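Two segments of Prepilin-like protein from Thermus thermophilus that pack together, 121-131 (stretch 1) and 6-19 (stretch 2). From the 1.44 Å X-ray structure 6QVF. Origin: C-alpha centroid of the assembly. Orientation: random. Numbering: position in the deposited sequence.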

ATOM      1  N   VAL B 121      -3.378  -3.151  -5.411  1.00 13.02           N
ATOM      2  CA  VAL B 121      -3.698  -1.770  -5.079  1.00 14.73           C
ATOM      3  C   VAL B 121      -5.107  -1.460  -5.522  1.00 14.82           C
ATOM      4  O   VAL B 121      -5.452  -1.737  -6.663  1.00 14.79           O
ATOM      5  CB  VAL B 121      -2.660  -0.814  -5.676  1.00 16.79           C
ATOM      6  CG1 VAL B 121      -2.946   0.624  -5.310  1.00 20.11           C
ATOM      7  CG2 VAL B 121      -1.287  -1.218  -5.208  1.00 20.02           C
ATOM      8  N   VAL B 122      -5.863  -0.780  -4.648  1.00 15.23           N
ATOM      9  CA  VAL B 122      -7.222  -0.404  -4.942  1.00 15.42           C
ATOM     10  C   VAL B 122      -7.453   1.059  -4.587  1.00 15.56           C
ATOM     11  O   VAL B 122      -6.887   1.571  -3.634  1.00 15.20           O
ATOM     12  CB  VAL B 122      -8.233  -1.307  -4.216  1.00 14.28           C
ATOM     13  CG1 VAL B 122      -7.979  -2.771  -4.551  1.00 15.87           C
ATOM     14  CG2 VAL B 122      -8.247  -1.066  -2.723  1.00 15.71           C
ATOM     15  N   THR B 123      -8.339   1.675  -5.358  1.00 14.79           N
ATOM     16  CA  THR B 123      -8.791   3.025  -5.044  1.00 15.25           C
ATOM     17  C   THR B 123     -10.309   3.096  -5.187  1.00 16.36           C
ATOM     18  O   THR B 123     -10.840   2.914  -6.313  1.00 17.74           O
ATOM     19  CB  THR B 123      -8.125   4.070  -5.935  1.00 17.34           C
ATOM     20  OG1 THR B 123      -6.712   4.117  -5.758  1.00 19.02           O
ATOM     21  CG2 THR B 123      -8.663   5.470  -5.678  1.00 17.45           C
ATOM     22  N   ALA B 124     -10.968   3.364  -4.061  1.00 16.67           N
ATOM     23  CA  ALA B 124     -12.431   3.572  -4.035  1.00 18.38           C
ATOM     24  C   ALA B 124     -12.715   5.065  -4.159  1.00 20.52           C
ATOM     25  O   ALA B 124     -12.151   5.848  -3.425  1.00 20.83           O
ATOM     26  CB  ALA B 124     -13.015   3.074  -2.756  1.00 19.99           C
ATOM     27  N   THR B 125     -13.528   5.449  -5.134  1.00 19.23           N
ATOM     28  CA  THR B 125     -13.865   6.868  -5.303  1.00 19.96           C
ATOM     29  C   THR B 125     -15.370   7.004  -5.090  1.00 23.10           C
ATOM     30  O   THR B 125     -16.168   6.583  -5.951  1.00 23.50           O
ATOM     31  CB  THR B 125     -13.505   7.377  -6.701  1.00 22.58           C
ATOM     32  OG1 THR B 125     -12.097   7.303  -6.931  1.00 24.90           O
ATOM     33  CG2 THR B 125     -13.972   8.800  -6.907  1.00 27.01           C
ATOM     34  N   HIS B 126     -15.751   7.514  -3.920  1.00 22.09           N
ATOM     35  CA  HIS B 126     -17.166   7.718  -3.596  1.00 24.34           C
ATOM     36  C   HIS B 126     -17.728   8.766  -4.533  1.00 25.62           C
ATOM     37  O   HIS B 126     -17.073   9.770  -4.804  1.00 26.51           O
ATOM     38  CB  HIS B 126     -17.355   8.172  -2.152  1.00 25.83           C
ATOM     39  CG  HIS B 126     -18.727   7.924  -1.645  1.00 27.16           C
ATOM     40  ND1 HIS B 126     -19.816   8.729  -1.984  1.00 27.46           N
ATOM     41  CD2 HIS B 126     -19.188   6.953  -0.825  1.00 25.66           C
ATOM     42  CE1 HIS B 126     -20.877   8.241  -1.385  1.00 32.32           C
ATOM     43  NE2 HIS B 126     -20.527   7.170  -0.646  1.00 29.17           N
ATOM     44  N   PRO B 127     -18.943   8.538  -5.074  1.00 27.47           N
ATOM     45  CA  PRO B 127     -19.576   9.524  -5.946  1.00 28.65           C
ATOM     46  C   PRO B 127     -19.749  10.896  -5.279  1.00 29.12           C
ATOM     47  O   PRO B 127     -19.805  11.905  -5.973  1.00 33.89           O
ATOM     48  CB  PRO B 127     -20.946   8.918  -6.275  1.00 31.45           C
ATOM     49  CG  PRO B 127     -20.815   7.447  -5.964  1.00 34.81           C
ATOM     50  CD  PRO B 127     -19.708   7.289  -4.946  1.00 25.15           C
ATOM     51  N   ARG B 128     -19.816  10.936  -3.946  1.00 27.83           N
ATOM     52  CA  ARG B 128     -19.971  12.203  -3.256  1.00 30.92           C
ATOM     53  C   ARG B 128     -18.620  12.808  -2.841  1.00 31.78           C
ATOM     54  O   ARG B 128     -18.611  13.801  -2.125  1.00 31.15           O
ATOM     55  CB  ARG B 128     -20.877  11.976  -2.048  1.00 31.64           C
ATOM     56  CG  ARG B 128     -22.295  11.546  -2.415  1.00 38.30           C
ATOM     57  CD  ARG B 128     -23.023  12.625  -3.192  1.00 43.18           C
ATOM     58  NE  ARG B 128     -23.305  13.732  -2.303  1.00 50.19           N
ATOM     59  CZ  ARG B 128     -24.239  13.691  -1.373  1.00 51.83           C
ATOM     60  NH1 ARG B 128     -24.961  12.594  -1.192  1.00 58.54           N
ATOM     61  NH2 ARG B 128     -24.457  14.756  -0.636  1.00 58.51           N
ATOM     62  N   GLY B 129     -17.494  12.177  -3.226  1.00 29.45           N
ATOM     63  CA  GLY B 129     -16.183  12.829  -3.082  1.00 27.44           C
ATOM     64  C   GLY B 129     -15.088  11.937  -2.495  1.00 24.41           C
ATOM     65  O   GLY B 129     -14.010  11.814  -3.092  1.00 28.08           O
ATOM     66  N   PRO B 130     -15.255  11.420  -1.259  1.00 24.39           N
ATOM     67  CA  PRO B 130     -14.152  10.727  -0.576  1.00 23.05           C
ATOM     68  C   PRO B 130     -13.530   9.577  -1.363  1.00 23.50           C
ATOM     69  O   PRO B 130     -14.234   8.722  -1.936  1.00 22.94           O
ATOM     70  CB  PRO B 130     -14.753  10.256   0.747  1.00 22.24           C
ATOM     71  CG  PRO B 130     -15.892  11.248   0.990  1.00 25.04           C
ATOM     72  CD  PRO B 130     -16.434  11.575  -0.390  1.00 24.50           C
ATOM     73  N   LYS B 131     -12.200   9.583  -1.360  1.00 19.68           N
ATOM     74  CA  LYS B 131     -11.382   8.547  -2.004  1.00 19.56           C
ATOM     75  C   LYS B 131     -10.604   7.800  -0.925  1.00 18.75           C
ATOM     76  O   LYS B 131     -10.135   8.400   0.076  1.00 18.90           O
ATOM     77  CB  LYS B 131     -10.394   9.164  -2.991  1.00 24.54           C
ATOM     78  CG  LYS B 131     -11.038   9.785  -4.223  1.00 30.92           C
ATOM     79  CD  LYS B 131     -10.075  10.574  -5.088  1.00 34.15           C
ATOM     80  CE  LYS B 131      -8.906   9.757  -5.574  1.00 41.74           C
ATOM     81  NZ  LYS B 131      -7.827   9.756  -4.552  1.00 48.20           N
TER
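Stretch 2, residues 6-19: AQARFATDAKAAAV

Ala124 fits against the helix turn between Ala14 and Ala18. Ala124 CB lies 4.2 Å from Ala14 CB and 4.0 Å from Ala18 CB. The same Ala124 CB is 3.3 Å from Ala14 O, so the methyl group reaches the helix backbone itself. With small side chains on both sides, the backbones come close: Ala124 CA and Ala18 CA are 5.3 Å apart. Val122, chi1 in the m well, places Val122 CG2 3.8 Å from Ala18 CB.

Stretch 2 is helical from Ala6 to Val19 and is part of a longer helix. It packs along strand 121-125 and the turn that follows, running roughly antiparallel to the strand, with 148° between their N-to-C directions and a signed crossing angle of 148°. Their axes approach to 7.5 Å. The strand meets the helix through alternate residues. Val122 and Ala124 point toward it, while Thr123 and Thr125 point away. The helix residues Lys15, Ala16 and Val19 point away.

Toward the helix N-terminus, Pro130 continues the apolar contact. Pro130 CG is 3.8 Å from Phe10 CB, and Pro130 CB is 3.9 Å from Ala11 CB. The backbones are close here too, with Pro130 CA 5.1 Å from Ala11 CA.

Between the strand and Pro130 is a type I beta turn from His126 to Gly129. Gly129 N donates to His126 O at 2.9 Å, and His126 N donates to Pro130 O at 2.8 Å. The phi of 135° at Gly129 suits glycine, since a CB would be jammed against the preceding carbonyl oxygen.

Phe10 packs beside this turn and has the largest area covered by stretch 1. Phe10 CB sits over the face of the His126 ring, 3.6 Å from the ring centroid, a CH-pi contact. The two rings are oblique, with planes at 33°, and His126 CE1 is 3.4 Å from Phe10 CD1. Arg128 CB lies over a face of the Phe10 ring, 4.0 Å from its centroid. Phe10 CZ lies over one face of the Arg128 guanidinium, with Arg128 NH1 3.5 Å from Phe10 CZ.

The polar edge is sparse. His126 ND1 accepts a hydrogen bond from Arg128 N at 3.0 Å, which ties the imidazole to its own turn. His126 NE2 is 2.8 Å from the O atom of water 1, which donates to Asp13 OD2 at 2.7 Å and so bridges the stretches. Gln7 bends its end toward the turn, and Gln7 NE2 makes a weak hydrogen bond to Arg128 O at 3.3 Å.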

ATOM      1  N   ALA B   6     -21.577  13.817   6.999  1.00 30.28           N
ATOM      2  CA  ALA B   6     -21.959  13.110   5.804  1.00 34.65           C
ATOM      3  C   ALA B   6     -20.701  12.604   5.089  1.00 32.34           C
ATOM      4  O   ALA B   6     -20.621  11.417   4.690  1.00 28.45           O
ATOM      5  CB  ALA B   6     -22.795  14.012   4.919  1.00 36.68           C
ATOM      6  N   GLN B   7     -19.702  13.487   4.959  1.00 28.71           N
ATOM      7  CA  GLN B   7     -18.495  13.140   4.259  1.00 28.96           C
ATOM      8  C   GLN B   7     -17.771  12.045   5.038  1.00 27.46           C
ATOM      9  O   GLN B   7     -17.216  11.157   4.427  1.00 27.29           O
ATOM     10  CB  GLN B   7     -17.579  14.348   4.086  1.00 28.92           C
ATOM     11  CG  GLN B   7     -18.044  15.365   3.069  1.00 31.90           C
ATOM     12  CD  GLN B   7     -17.942  14.869   1.652  1.00 34.53           C
ATOM     13  OE1 GLN B   7     -16.857  14.701   1.086  1.00 39.43           O
ATOM     14  NE2 GLN B   7     -19.091  14.612   1.076  1.00 36.71           N
ATOM     15  N   ALA B   8     -17.799  12.097   6.371  1.00 23.60           N
ATOM     16  CA  ALA B   8     -17.130  11.052   7.177  1.00 27.66           C
ATOM     17  C   ALA B   8     -17.800   9.691   6.947  1.00 28.11           C
ATOM     18  O   ALA B   8     -17.145   8.654   6.890  1.00 27.75           O
ATOM     19  CB  ALA B   8     -17.111  11.417   8.642  1.00 30.96           C
ATOM     20  N   ARG B   9     -19.118   9.688   6.779  1.00 30.57           N
ATOM     21  CA  ARG B   9     -19.843   8.463   6.539  1.00 29.56           C
ATOM     22  C   ARG B   9     -19.485   7.913   5.158  1.00 25.08           C
ATOM     23  O   ARG B   9     -19.252   6.714   5.015  1.00 27.19           O
ATOM     24  CB  ARG B   9     -21.349   8.694   6.638  1.00 33.32           C
ATOM     25  CG  ARG B   9     -21.882   8.572   8.052  1.00 37.96           C
ATOM     26  CD  ARG B   9     -23.403   8.521   8.055  1.00 49.01           C
ATOM     27  NE  ARG B   9     -23.987   9.575   7.225  1.00 53.03           N
ATOM     28  CZ  ARG B   9     -24.326  10.774   7.681  1.00 57.51           C
ATOM     29  NH1 ARG B   9     -24.103  11.047   8.951  1.00 59.84           N
ATOM     30  NH2 ARG B   9     -24.896  11.677   6.892  1.00 53.64           N
ATOM     31  N   PHE B  10     -19.462   8.790   4.157  1.00 24.91           N
ATOM     32  CA  PHE B  10     -19.098   8.411   2.793  1.00 25.14           C
ATOM     33  C   PHE B  10     -17.656   7.884   2.771  1.00 26.33           C
ATOM     34  O   PHE B  10     -17.341   6.924   2.059  1.00 23.52           O
ATOM     35  CB  PHE B  10     -19.223   9.581   1.821  1.00 26.67           C
ATOM     36  CG  PHE B  10     -20.618  10.128   1.678  1.00 27.75           C
ATOM     37  CD1 PHE B  10     -21.718   9.286   1.715  1.00 28.92           C
ATOM     38  CD2 PHE B  10     -20.823  11.481   1.488  1.00 30.60           C
ATOM     39  CE1 PHE B  10     -23.001   9.797   1.582  1.00 35.40           C
ATOM     40  CE2 PHE B  10     -22.101  11.987   1.362  1.00 33.26           C
ATOM     41  CZ  PHE B  10     -23.186  11.147   1.408  1.00 38.69           C
ATOM     42  N   ALA B  11     -16.780   8.497   3.567  1.00 22.10           N
ATOM     43  CA  ALA B  11     -15.369   8.011   3.614  1.00 23.62           C
ATOM     44  C   ALA B  11     -15.288   6.616   4.243  1.00 20.58           C
ATOM     45  O   ALA B  11     -14.534   5.750   3.797  1.00 21.73           O
ATOM     46  CB  ALA B  11     -14.506   8.953   4.398  1.00 22.57           C
ATOM     47  N   THR B  12     -16.078   6.379   5.283  1.00 21.63           N
ATOM     48  CA  THR B  12     -16.145   5.077   5.920  1.00 21.41           C
ATOM     49  C   THR B  12     -16.640   4.027   4.916  1.00 23.12           C
ATOM     50  O   THR B  12     -16.101   2.923   4.826  1.00 19.99           O
ATOM     51  CB  THR B  12     -17.095   5.116   7.123  1.00 26.17           C
ATOM     52  OG1 THR B  12     -16.503   5.916   8.145  1.00 28.42           O
ATOM     53  CG2 THR B  12     -17.374   3.739   7.676  1.00 28.73           C
ATOM     54  N   ASP B  13     -17.661   4.383   4.146  1.00 22.09           N
ATOM     55  CA  ASP B  13     -18.233   3.499   3.121  1.00 23.42           C
ATOM     56  C   ASP B  13     -17.217   3.205   2.003  1.00 22.68           C
ATOM     57  O   ASP B  13     -17.093   2.067   1.534  1.00 19.97           O
ATOM     58  CB  ASP B  13     -19.500   4.087   2.522  1.00 26.18           C
ATOM     59  CG  ASP B  13     -20.635   4.217   3.520  1.00 29.42           C
ATOM     60  OD1 ASP B  13     -20.570   3.566   4.605  1.00 29.02           O
ATOM     61  OD2 ASP B  13     -21.572   4.980   3.203  1.00 35.06           O
ATOM     62  N   ALA B  14     -16.500   4.234   1.568  1.00 21.62           N
ATOM     63  CA  ALA B  14     -15.473   4.097   0.534  1.00 21.27           C
ATOM     64  C   ALA B  14     -14.394   3.151   1.037  1.00 19.36           C
ATOM     65  O   ALA B  14     -13.916   2.282   0.271  1.00 18.60           O
ATOM     66  CB  ALA B  14     -14.889   5.446   0.186  1.00 20.88           C
ATOM     67  N   LYS B  15     -14.007   3.316   2.310  1.00 17.86           N
ATOM     68  CA  LYS B  15     -12.985   2.412   2.858  1.00 18.47           C
ATOM     69  C   LYS B  15     -13.479   0.968   2.862  1.00 19.01           C
ATOM     70  O   LYS B  15     -12.703   0.017   2.544  1.00 17.84           O
ATOM     71  CB  LYS B  15     -12.545   2.798   4.277  1.00 21.56           C
ATOM     72  CG  LYS B  15     -11.245   2.115   4.643  1.00 28.76           C
ATOM     73  CD  LYS B  15     -11.118   1.690   6.010  1.00 37.13           C
ATOM     74  CE  LYS B  15     -11.400   2.748   7.040  1.00 42.09           C
ATOM     75  NZ  LYS B  15     -11.607   2.071   8.347  1.00 56.98           N
ATOM     76  N   ALA B  16     -14.718   0.750   3.287  1.00 19.78           N
ATOM     77  CA  ALA B  16     -15.248  -0.623   3.327  1.00 21.05           C
ATOM     78  C   ALA B  16     -15.266  -1.248   1.920  1.00 18.15           C
ATOM     79  O   ALA B  16     -14.963  -2.447   1.764  1.00 19.25           O
ATOM     80  CB  ALA B  16     -16.621  -0.627   3.936  1.00 20.92           C
ATOM     81  N   ALA B  17     -15.620  -0.481   0.903  1.00 19.15           N
ATOM     82  CA  ALA B  17     -15.650  -0.976  -0.467  1.00 19.62           C
ATOM     83  C   ALA B  17     -14.220  -1.335  -0.920  1.00 18.42           C
ATOM     84  O   ALA B  17     -13.989  -2.404  -1.517  1.00 18.17           O
ATOM     85  CB  ALA B  17     -16.232   0.059  -1.377  1.00 20.56           C
ATOM     86  N   ALA B  18     -13.252  -0.461  -0.614  1.00 17.46           N
ATOM     87  CA  ALA B  18     -11.870  -0.741  -0.972  1.00 16.20           C
ATOM     88  C   ALA B  18     -11.404  -2.031  -0.293  1.00 16.90           C
ATOM     89  O   ALA B  18     -10.722  -2.837  -0.940  1.00 16.39           O
ATOM     90  CB  ALA B  18     -10.979   0.406  -0.594  1.00 17.80           C
ATOM     91  N   VAL B  19     -11.689  -2.200   1.006  1.00 17.45           N
ATOM     92  CA  VAL B  19     -11.219  -3.380   1.730  1.00 17.23           C
ATOM     93  C   VAL B  19     -11.741  -4.651   1.044  1.00 17.59           C
ATOM     94  O   VAL B  19     -11.005  -5.659   0.928  1.00 17.33           O
ATOM     95  CB  VAL B  19     -11.634  -3.320   3.218  1.00 19.28           C
ATOM     96  CG1 VAL B  19     -11.514  -4.680   3.890  1.00 21.18           C
ATOM     97  CG2 VAL B  19     -10.754  -2.319   3.942  1.00 18.89           C
TER
HETATM   98  O   HOH W   1     -22.268   5.460   0.674  1.00 31.14           O